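PDB 3JQ0: SusD superfamily protein from Bacteroides vulgatus ATCC 8482, which probably binds glycans or other nutrients at the outer membrane, as do other members of the SusD family. Local coordinates for residues Pro360-Arg363 and Tyr364-Leu368; Phe30-Leu33 and Gly34-Ala38. One frame throughout, in Å; residues are numbered along the deposited sequence.

Interaction 1: residues Pro360-Arg363 and Tyr364-Leu368; sequences PIYR and YADCL
With CG set anti to the backbone N (chi1 -167°), Asp-366 swings its carboxylate back toward the strand end, while Tyr-362 carries its ring anti to its own carbonyl carbon (chi1 -65°); the two groups converge beside the corner where the chain enters helix 364-377. Asp-366 OD2 lies at the edge of the Tyr-362 ring, in its plane and 3.7 Å from CD1, and the carboxylate is turned 45° from the ring. One ring face lies against CG2 of the adjoining Ile-361, and the phenol OH bonds to Glu-191.

A water lies 2.8 Å from Asp-366 OD2, within hydrogen-bonding reach of it and of Ile-361 O. That water accepts a hydrogen bond from Arg-363 N, also at 2.8 Å, so a water sits between the N-cap amide and the residue three positions on. The other carboxylate oxygen, OD1, pairs with Arg-438 and Gln-370, which holds the group from that end as well and probably keeps it ionised.

Arg-363 sits at the N-cap. Its O receives Cys-367 N at 3.2 Å and, more weakly, Asp-366 N. The Arg-363 chain bends at chi3, laying NH1 3.7 Å from Ala-365 CB, and the guanidinium forms salt bridges with Glu-242, Glu-441 and Glu-445. Upstream, Ile-361 and Tyr-362 both face Phe-245 across the antiparallel pair with strand 243-247: a classic beta bulge leading directly into a helix N-terminus.

Interaction 2: residues Phe30-Leu33 and Gly34-Ala38; sequences FFLL and GEPRA
The apolar part of the contact centres on Phe-31, whose ring meets Pro-36, with Leu-32 alongside. With CG anti to the backbone N (chi1 166°), the ring reaches forward along the chain; Pro-36 CD lies over one face, offset toward the rim, and Pro-36 CG is 3.7 Å from Phe-31 CZ. Leu-32 CD2 approaches Pro-36 CG more loosely, at 4.2 Å. Trp-257 stacks on the Phe-31 ring, and Tyr-41 of the following strand touches both Phe-31 and Pro-36. Replacing Phe-31 by an alanine removes the ring against which Pro-36 and the Glu-35 chain lie, and would probably open a gap beside Trp-257.

The backbone bonds mark the C-terminal end of helix 27-34. Gly-34 N is shared by Phe-30 O and Phe-31 O, each at 3.1 Å and each weak. Glu-35 N also bonds weakly to Phe-31 O, and Glu-35 is the first residue to leave helical backbone angles. The chain then folds into a type I beta turn from Glu-35 to Ala-38, closed by Ala-38 N to Glu-35 O at 3.1 Å. A water extends the connection, giving a proton to Leu-32 O at 2.8 Å and accepting one from Arg-37 N.

The charged group meets the ring obliquely. Glu-35 extends beyond CG, placing its CD 3.5 Å from Phe-31 CE1, with the carboxylate plane 70° from the ring. Buried as it is, the carboxylate is satisfied at both oxygens: OE1 accepts from Gly-446 N, while OE2 meets Tyr-41 OH and Phe-444 N.

In the fold
The centres of interactions 1 and 2 lie about 17 Å apart, and the two touch directly through Ile-361 CD1 and Phe-30 CD2 at 4.3 Å, an apolar packing contact. In sequence they are far apart and in series: interaction 2 lies in the region called starch-binding associating with outer membrane, interaction 1 in the SusD family region. A second connection runs through residues 441-447. Glu-441, Glu-445 and Lys-447 serve residues 360-363, whereas the backbone N atoms of Phe-444 and Gly-446 serve Glu-35. Both contacts are buried; the centres of interactions 1 and 2 lie about 9 Å and about 8 Å from the centre of the chain, which places this junction deep in the fold.

Interaction 1: residues Pro360-Arg363 and Tyr364-Leu368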
ATOM      1  N   PRO A 360      -1.541  -2.730   7.054  1.00  6.62           N
ATOM      2  CA  PRO A 360      -1.231  -3.905   6.213  1.00  6.42           C
ATOM      3  C   PRO A 360      -0.291  -3.543   5.075  1.00  6.45           C
ATOM      4  O   PRO A 360      -0.446  -2.500   4.455  1.00  8.00           O
ATOM      5  CB  PRO A 360      -2.607  -4.314   5.663  1.00  6.82           C
ATOM      6  CG  PRO A 360      -3.626  -3.660   6.555  1.00 11.64           C
ATOM      7  CD  PRO A 360      -2.973  -2.370   6.995  1.00  7.48           C
ATOM      8  N   ILE A 361       0.647  -4.437   4.800  1.00  6.65           N
ATOM      9  CA  ILE A 361       1.542  -4.369   3.630  1.00  6.61           C
ATOM     10  C   ILE A 361       1.069  -5.348   2.581  1.00  6.40           C
ATOM     11  O   ILE A 361       0.845  -5.000   1.410  1.00  6.70           O
ATOM     12  CB  ILE A 361       3.023  -4.566   4.017  1.00  7.50           C
ATOM     13  CG1 ILE A 361       3.500  -3.469   4.979  1.00  7.77           C
ATOM     14  CG2 ILE A 361       3.897  -4.673   2.777  1.00  7.87           C
ATOM     15  CD1 ILE A 361       3.535  -2.096   4.394  1.00  9.62           C
ATOM     16  N   TYR A 362       0.956  -6.615   2.976  1.00  6.40           N
ATOM     17  CA  TYR A 362       0.431  -7.675   2.097  1.00  6.59           C
ATOM     18  C   TYR A 362      -0.744  -8.368   2.744  1.00  6.45           C
ATOM     19  O   TYR A 362      -0.573  -8.961   3.831  1.00  7.98           O
ATOM     20  CB  TYR A 362       1.497  -8.701   1.740  1.00  6.82           C
ATOM     21  CG  TYR A 362       2.656  -8.205   0.906  1.00  6.48           C
ATOM     22  CD1 TYR A 362       2.440  -7.454  -0.258  1.00  7.42           C
ATOM     23  CD2 TYR A 362       3.951  -8.511   1.246  1.00  7.39           C
ATOM     24  CE1 TYR A 362       3.489  -7.082  -1.070  1.00  7.26           C
ATOM     25  CE2 TYR A 362       5.021  -8.129   0.429  1.00  7.69           C
ATOM     26  CZ  TYR A 362       4.784  -7.397  -0.732  1.00  7.32           C
ATOM     27  OH  TYR A 362       5.871  -7.064  -1.518  1.00  8.15           O
ATOM     28  N   ARG A 363      -1.887  -8.328   2.063  1.00  7.45           N
ATOM     29  CA  ARG A 363      -3.130  -8.983   2.456  1.00  8.45           C
ATOM     30  C   ARG A 363      -3.498 -10.078   1.503  1.00  7.14           C
ATOM     31  O   ARG A 363      -3.140  -9.999   0.305  1.00  6.88           O
ATOM     32  CB  ARG A 363      -4.353  -7.893   2.411  1.00  9.42           C
ATOM     33  CG  ARG A 363      -4.306  -6.884   3.468  1.00 11.04           C
ATOM     34  CD  ARG A 363      -5.559  -6.260   3.710  1.00  7.91           C
ATOM     35  NE  ARG A 363      -6.031  -5.264   2.765  1.00  6.13           N
ATOM     36  CZ  ARG A 363      -7.110  -5.386   2.016  1.00  5.97           C
ATOM     37  NH1 ARG A 363      -7.766  -6.519   1.842  1.00  6.58           N
ATOM     38  NH2 ARG A 363      -7.548  -4.303   1.396  1.00  6.56           N
ATOM     39  N   TYR A 364      -4.299 -11.051   1.938  1.00  7.24           N
ATOM     40  CA  TYR A 364      -4.682 -12.119   1.044  1.00  7.00           C
ATOM     41  C   TYR A 364      -5.472 -11.611  -0.195  1.00  7.09           C
ATOM     42  O   TYR A 364      -5.294 -12.164  -1.278  1.00  7.24           O
ATOM     43  CB  TYR A 364      -5.435 -13.218   1.769  1.00  8.11           C
ATOM     44  CG  TYR A 364      -5.610 -14.459   0.939  1.00  8.02           C
ATOM     45  CD1 TYR A 364      -4.525 -15.225   0.587  1.00  9.79           C
ATOM     46  CD2 TYR A 364      -6.848 -14.886   0.494  1.00  9.23           C
ATOM     47  CE1 TYR A 364      -4.673 -16.364  -0.181  1.00 11.32           C
ATOM     48  CE2 TYR A 364      -7.006 -16.032  -0.253  1.00  9.74           C
ATOM     49  CZ  TYR A 364      -5.918 -16.773  -0.592  1.00 10.39           C
ATOM     50  OH  TYR A 364      -6.010 -17.909  -1.356  1.00 12.76           O
ATOM     51  N   ALA A 365      -6.296 -10.565  -0.074  1.00  6.96           N
ATOM     52  CA  ALA A 365      -6.968 -10.054  -1.277  1.00  6.75           C
ATOM     53  C   ALA A 365      -5.938  -9.596  -2.308  1.00  6.31           C
ATOM     54  O   ALA A 365      -6.213  -9.615  -3.508  1.00  7.27           O
ATOM     55  CB  ALA A 365      -7.934  -8.929  -0.955  1.00  7.21           C
ATOM     56  N   ASP A 366      -4.795  -9.075  -1.838  1.00  6.33           N
ATOM     57  CA  ASP A 366      -3.704  -8.624  -2.731  1.00  6.67           C
ATOM     58  C   ASP A 366      -3.133  -9.833  -3.463  1.00  6.68           C
ATOM     59  O   ASP A 366      -2.959  -9.785  -4.683  1.00  7.49           O
ATOM     60  CB  ASP A 366      -2.663  -7.885  -1.852  1.00  7.00           C
ATOM     61  CG  ASP A 366      -1.623  -7.085  -2.592  1.00  6.97           C
ATOM     62  OD1 ASP A 366      -1.712  -6.950  -3.829  1.00  7.46           O
ATOM     63  OD2 ASP A 366      -0.748  -6.556  -1.881  1.00  8.14           O
ATOM     64  N   CYS A 367      -2.873 -10.926  -2.742  1.00  6.69           N
ATOM     65  CA  CYS A 367      -2.455 -12.176  -3.386  1.00  7.20           C
ATOM     66  C   CYS A 367      -3.438 -12.520  -4.518  1.00  6.94           C
ATOM     67  O   CYS A 367      -3.044 -12.799  -5.627  1.00  7.32           O
ATOM     68  CB  CYS A 367      -2.385 -13.274  -2.320  1.00  7.60           C
ATOM     69  SG  CYS A 367      -2.088 -14.925  -2.989  1.00  9.80           S
ATOM     70  N   LEU A 368      -4.717 -12.579  -4.200  1.00  6.84           N
ATOM     71  CA  LEU A 368      -5.697 -12.999  -5.200  1.00  6.77           C
ATOM     72  C   LEU A 368      -5.718 -12.084  -6.423  1.00  7.07           C
ATOM     73  O   LEU A 368      -5.790 -12.570  -7.551  1.00  7.25           O
ATOM     74  CB  LEU A 368      -7.111 -13.097  -4.575  1.00  7.81           C
ATOM     75  CG  LEU A 368      -7.298 -14.184  -3.527  1.00  8.52           C
ATOM     76  CD1 LEU A 368      -8.782 -14.155  -3.055  1.00 10.83           C
ATOM     77  CD2 LEU A 368      -6.881 -15.571  -4.046  1.00  9.95           C
TER
HETATM   78  O   HOH W   1      -2.099  -6.008   0.507  1.00  7.13           O

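Interaction 2: residues Phe30-Leu33 and Gly34-Ala38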
ATOM      1  N   PHE A  30       6.004   4.447   2.354  1.00  6.99           N
ATOM      2  CA  PHE A  30       5.497   3.411   1.443  1.00  7.23           C
ATOM      3  C   PHE A  30       4.153   3.823   0.888  1.00  6.78           C
ATOM      4  O   PHE A  30       3.867   3.593  -0.288  1.00  7.31           O
ATOM      5  CB  PHE A  30       5.404   2.035   2.139  1.00  7.91           C
ATOM      6  CG  PHE A  30       6.708   1.514   2.684  1.00  8.78           C
ATOM      7  CD1 PHE A  30       7.948   1.786   2.070  1.00 10.06           C
ATOM      8  CD2 PHE A  30       6.727   0.724   3.827  1.00  9.59           C
ATOM      9  CE1 PHE A  30       9.136   1.310   2.610  1.00 11.75           C
ATOM     10  CE2 PHE A  30       7.919   0.245   4.358  1.00 10.52           C
ATOM     11  CZ  PHE A  30       9.124   0.563   3.763  1.00 12.64           C
ATOM     12  N   PHE A  31       3.273   4.391   1.721  1.00  6.93           N
ATOM     13  CA  PHE A  31       2.028   4.960   1.247  1.00  6.85           C
ATOM     14  C   PHE A  31       2.259   6.021   0.183  1.00  6.04           C
ATOM     15  O   PHE A  31       1.655   5.994  -0.887  1.00  6.47           O
ATOM     16  CB  PHE A  31       1.195   5.492   2.406  1.00  6.77           C
ATOM     17  CG  PHE A  31       0.067   6.392   1.997  1.00  6.27           C
ATOM     18  CD1 PHE A  31      -1.086   5.885   1.388  1.00  7.41           C
ATOM     19  CD2 PHE A  31       0.199   7.766   2.171  1.00  7.07           C
ATOM     20  CE1 PHE A  31      -2.098   6.785   1.023  1.00  7.66           C
ATOM     21  CE2 PHE A  31      -0.807   8.638   1.798  1.00  8.08           C
ATOM     22  CZ  PHE A  31      -1.947   8.139   1.216  1.00  8.10           C
ATOM     23  N   LEU A  32       3.125   6.989   0.498  1.00  5.95           N
ATOM     24  CA  LEU A  32       3.349   8.090  -0.419  1.00  6.40           C
ATOM     25  C   LEU A  32       3.892   7.636  -1.765  1.00  5.75           C
ATOM     26  O   LEU A  32       3.525   8.191  -2.814  1.00  6.64           O
ATOM     27  CB  LEU A  32       4.317   9.126   0.177  1.00  7.01           C
ATOM     28  CG  LEU A  32       3.834   9.936   1.404  1.00  7.08           C
ATOM     29  CD1 LEU A  32       4.984  10.872   1.835  1.00  9.03           C
ATOM     30  CD2 LEU A  32       2.531  10.659   1.142  1.00  8.57           C
ATOM     31  N   LEU A  33       4.805   6.663  -1.739  1.00  6.16           N
ATOM     32  CA  LEU A  33       5.386   6.174  -2.966  1.00  6.13           C
ATOM     33  C   LEU A  33       4.373   5.400  -3.790  1.00  6.45           C
ATOM     34  O   LEU A  33       4.443   5.434  -5.035  1.00  6.83           O
ATOM     35  CB  LEU A  33       6.586   5.248  -2.646  1.00  6.91           C
ATOM     36  CG  LEU A  33       7.814   5.969  -2.087  1.00  7.29           C
ATOM     37  CD1 LEU A  33       8.845   4.935  -1.668  1.00  9.81           C
ATOM     38  CD2 LEU A  33       8.400   6.926  -3.106  1.00  8.54           C
ATOM     39  N   GLY A  34       3.426   4.718  -3.140  1.00  6.30           N
ATOM     40  CA  GLY A  34       2.577   3.793  -3.855  1.00  6.28           C
ATOM     41  C   GLY A  34       1.199   4.275  -4.240  1.00  5.93           C
ATOM     42  O   GLY A  34       0.540   3.586  -5.032  1.00  6.44           O
ATOM     43  N   GLU A  35       0.761   5.459  -3.758  1.00  5.77           N
ATOM     44  CA  GLU A  35      -0.628   5.876  -3.945  1.00  5.66           C
ATOM     45  C   GLU A  35      -0.889   7.302  -4.437  1.00  5.83           C
ATOM     46  O   GLU A  35      -1.543   7.446  -5.476  1.00  6.06           O
ATOM     47  CB  GLU A  35      -1.472   5.471  -2.745  1.00  6.20           C
ATOM     48  CG  GLU A  35      -2.890   5.957  -2.761  1.00  6.74           C
ATOM     49  CD  GLU A  35      -3.756   5.353  -1.661  1.00  6.12           C
ATOM     50  OE1 GLU A  35      -3.468   4.219  -1.228  1.00  6.52           O
ATOM     51  OE2 GLU A  35      -4.748   6.005  -1.237  1.00  6.61           O
ATOM     52  N   PRO A  36      -0.464   8.365  -3.729  1.00  5.78           N
ATOM     53  CA  PRO A  36      -1.011   9.690  -4.032  1.00  5.96           C
ATOM     54  C   PRO A  36      -0.624  10.367  -5.328  1.00  5.89           C
ATOM     55  O   PRO A  36      -1.240  11.398  -5.630  1.00  6.44           O
ATOM     56  CB  PRO A  36      -0.621  10.548  -2.819  1.00  6.82           C
ATOM     57  CG  PRO A  36      -0.342   9.586  -1.738  1.00  9.88           C
ATOM     58  CD  PRO A  36       0.216   8.384  -2.420  1.00  6.30           C
ATOM     59  N   ARG A  37       0.336   9.845  -6.089  1.00  5.65           N
ATOM     60  CA  ARG A  37       0.562  10.396  -7.433  1.00  6.34           C
ATOM     61  C   ARG A  37      -0.493  10.014  -8.468  1.00  6.16           C
ATOM     62  O   ARG A  37      -0.478  10.552  -9.564  1.00  6.82           O
ATOM     63  CB  ARG A  37       1.968  10.023  -7.923  1.00  6.18           C
ATOM     64  CG  ARG A  37       3.083  10.706  -7.181  1.00  6.59           C
ATOM     65  CD  ARG A  37       4.463  10.399  -7.708  1.00  7.25           C
ATOM     66  NE  ARG A  37       4.567  10.937  -9.057  1.00  6.74           N
ATOM     67  CZ  ARG A  37       5.610  10.751  -9.860  1.00  7.27           C
ATOM     68  NH1 ARG A  37       6.662  10.081  -9.454  1.00  7.74           N
ATOM     69  NH2 ARG A  37       5.595  11.301 -11.077  1.00  8.01           N
ATOM     70  N   ALA A  38      -1.405   9.096  -8.127  1.00  6.49           N
ATOM     71  CA  ALA A  38      -2.459   8.671  -9.051  1.00  6.49           C
ATOM     72  C   ALA A  38      -3.670   9.586  -8.905  1.00  5.98           C
ATOM     73  O   ALA A  38      -3.491  10.802  -8.773  1.00  6.62           O
ATOM     74  CB  ALA A  38      -2.741   7.157  -8.873  1.00  6.76           C
TER
HETATM   75  O   HOH W   2       2.411   7.883  -5.382  1.00  7.20           O